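Local coordinates for putative phosphomethylpyrimidine kinase (Bacteroides thetaiotaomicron, PDB 3MBH), which probably phosphorylates pyridoxal with ATP, as a pyridoxal kinase of the ribokinase superfamily, and binds pyridoxal, at residues D141-N146 with Q180-T185. Sequence-based numbering, arbitrary orientation.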
loop_
_atom_site.group_PDB
_atom_site.type_symbol
_atom_site.label_atom_id
_atom_site.label_comp_id
_atom_site.label_asym_id
_atom_site.label_seq_id
_atom_site.Cartn_x
_atom_site.Cartn_y
_atom_site.Cartn_z
ATOM N N ASP A 141 16.258 -20.612 22.141
ATOM C CA ASP A 141 14.910 -20.321 22.643
ATOM C C ASP A 141 13.837 -20.933 21.745
ATOM O O ASP A 141 12.778 -21.392 22.217
ATOM C CB ASP A 141 14.676 -18.812 22.745
ATOM C CG ASP A 141 15.694 -18.108 23.636
ATOM O OD1 ASP A 141 15.973 -18.632 24.705
ATOM O OD2 ASP A 141 16.204 -17.033 23.293
ATOM N N VAL A 142 14.105 -20.941 20.448
ATOM C CA VAL A 142 13.146 -21.383 19.426
ATOM C C VAL A 142 13.906 -22.298 18.489
ATOM O O VAL A 142 14.938 -21.892 18.006
ATOM C CB VAL A 142 12.554 -20.185 18.642
ATOM C CG1 VAL A 142 11.379 -20.710 17.619
ATOM C CG2 VAL A 142 11.965 -19.107 19.591
ATOM N N ILE A 143 13.446 -23.528 18.265
ATOM C CA ILE A 143 13.977 -24.398 17.238
ATOM C C ILE A 143 12.915 -24.849 16.246
ATOM O O ILE A 143 11.752 -24.994 16.591
ATOM C CB ILE A 143 14.717 -25.658 17.813
ATOM C CG1 ILE A 143 13.761 -26.545 18.634
ATOM C CG2 ILE A 143 15.951 -25.258 18.672
ATOM C CD1 ILE A 143 14.413 -27.937 19.021
ATOM N N THR A 144 13.324 -25.062 15.006
ATOM C CA THR A 144 12.389 -25.324 13.943
ATOM C C THR A 144 12.740 -26.599 13.093
ATOM O O THR A 144 12.768 -26.557 11.868
ATOM C CB THR A 144 12.295 -24.116 13.030
ATOM O OG1 THR A 144 13.591 -23.771 12.522
ATOM C CG2 THR A 144 11.683 -22.869 13.810
ATOM N N PRO A 145 12.979 -27.733 13.744
ATOM C CA PRO A 145 13.213 -28.950 12.955
ATOM C C PRO A 145 12.066 -29.358 12.042
ATOM O O PRO A 145 10.897 -29.251 12.448
ATOM C CB PRO A 145 13.284 -30.028 13.993
ATOM C CG PRO A 145 12.583 -29.442 15.215
ATOM C CD PRO A 145 12.751 -27.997 15.164
ATOM N N ASN A 146 12.404 -29.914 10.876
ATOM C CA ASN A 146 11.449 -30.686 10.106
ATOM C C ASN A 146 11.331 -32.074 10.695
ATOM O O ASN A 146 12.092 -32.432 11.587
ATOM C CB ASN A 146 11.762 -30.714 8.604
ATOM C CG ASN A 146 13.085 -31.357 8.263
ATOM O OD1 ASN A 146 13.522 -32.329 8.913
ATOM N ND2 ASN A 146 13.720 -30.852 7.194
ATOM N N GLN A 180 12.193 -23.009 24.780
ATOM C CA GLN A 180 10.863 -22.671 25.235
ATOM C C GLN A 180 9.851 -22.944 24.126
ATOM O O GLN A 180 8.741 -23.319 24.397
ATOM C CB GLN A 180 10.827 -21.202 25.667
ATOM C CG GLN A 180 9.389 -20.692 26.018
ATOM C CD GLN A 180 9.290 -19.168 26.068
ATOM O OE1 GLN A 180 10.184 -18.483 26.616
ATOM N NE2 GLN A 180 8.203 -18.627 25.495
ATOM N N VAL A 181 10.261 -22.742 22.882
ATOM C CA VAL A 181 9.389 -22.946 21.710
ATOM C C VAL A 181 10.025 -23.947 20.759
ATOM O O VAL A 181 11.230 -23.830 20.361
ATOM C CB VAL A 181 9.101 -21.637 20.951
ATOM C CG1 VAL A 181 8.266 -21.898 19.622
ATOM C CG2 VAL A 181 8.310 -20.650 21.855
ATOM N N VAL A 182 9.225 -24.947 20.420
ATOM C CA VAL A 182 9.651 -25.970 19.491
ATOM C C VAL A 182 8.599 -26.011 18.400
ATOM O O VAL A 182 7.408 -26.081 18.693
ATOM C CB VAL A 182 9.741 -27.355 20.156
ATOM C CG1 VAL A 182 10.158 -28.431 19.153
ATOM C CG2 VAL A 182 10.714 -27.291 21.380
ATOM N N ILE A 183 9.054 -25.965 17.148
ATOM C CA ILE A 183 8.162 -26.060 16.004
ATOM C C ILE A 183 8.645 -27.224 15.154
ATOM O O ILE A 183 9.833 -27.292 14.819
ATOM C CB ILE A 183 8.136 -24.703 15.207
ATOM C CG1 ILE A 183 7.754 -23.518 16.133
ATOM C CG2 ILE A 183 7.226 -24.833 13.996
ATOM C CD1 ILE A 183 7.991 -22.148 15.519
ATOM N N ILE A 184 7.743 -28.147 14.820
ATOM C CA ILE A 184 8.076 -29.246 13.941
ATOM C C ILE A 184 7.361 -29.030 12.618
ATOM O O ILE A 184 6.127 -28.953 12.585
ATOM C CB ILE A 184 7.692 -30.626 14.531
ATOM C CG1 ILE A 184 8.393 -30.834 15.858
ATOM C CG2 ILE A 184 8.052 -31.750 13.504
ATOM C CD1 ILE A 184 7.957 -32.053 16.656
ATOM N N THR A 185 8.136 -28.905 11.519
ATOM C CA THR A 185 7.542 -28.704 10.211
ATOM C C THR A 185 7.530 -30.010 9.376
ATOM O O THR A 185 8.099 -31.015 9.730
ATOM C CB THR A 185 8.266 -27.642 9.430
ATOM O OG1 THR A 185 9.473 -28.200 8.886
ATOM C CG2 THR A 185 8.541 -26.425 10.302
HETATM O O HOH W 1 14.184 -20.636 25.867
#
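Val142 and Val181 lie side by side and point the same way. Their CG1 methyls meet at 3.9 Å. Val142 CG1 also reaches the tip of Ile183, and Ile183 CD1 in turn rests 4.1 Å from Thr144 CG2. Methyls thus alternate between the strands along this face. Helix 223-236 covers it: Phe227 and Ile231 pack on Ile183, Leu235 on Val142. On the other face, with CG1 between the backbone N and the carbonyl carbon (chi1 62°), Ile143 lays this carbon against both methyls of Val182, 4.1 Å from CG1. Helix 164-176 closes over Val182 and Ile184. Strand 142-143 runs parallel to strand 181-189, next to it in the central sheet of the ribokinase-like fold; 144-146 carries on beside it as loop. Val181 N donates a hydrogen bond to Asp141 O, Ile143 N to Val181 O, and Ile183 N to Ile143 O. Pro145 has no N-H to continue the pattern. Its ring wedges in instead, with CD 3.0 Å from Ile183 O. Pro145 O still accepts Thr185 N. At the far end, Asn146 CB abuts Thr185 OG1 at 3.4 Å, while Asn146 OD1 caps the next helix at Glu149 N. At the start, a water joins Asp141 OD1 to Gln180 N, and Asp141 OD2 accepts a hydrogen bond from Ile109 N on strand 108-111.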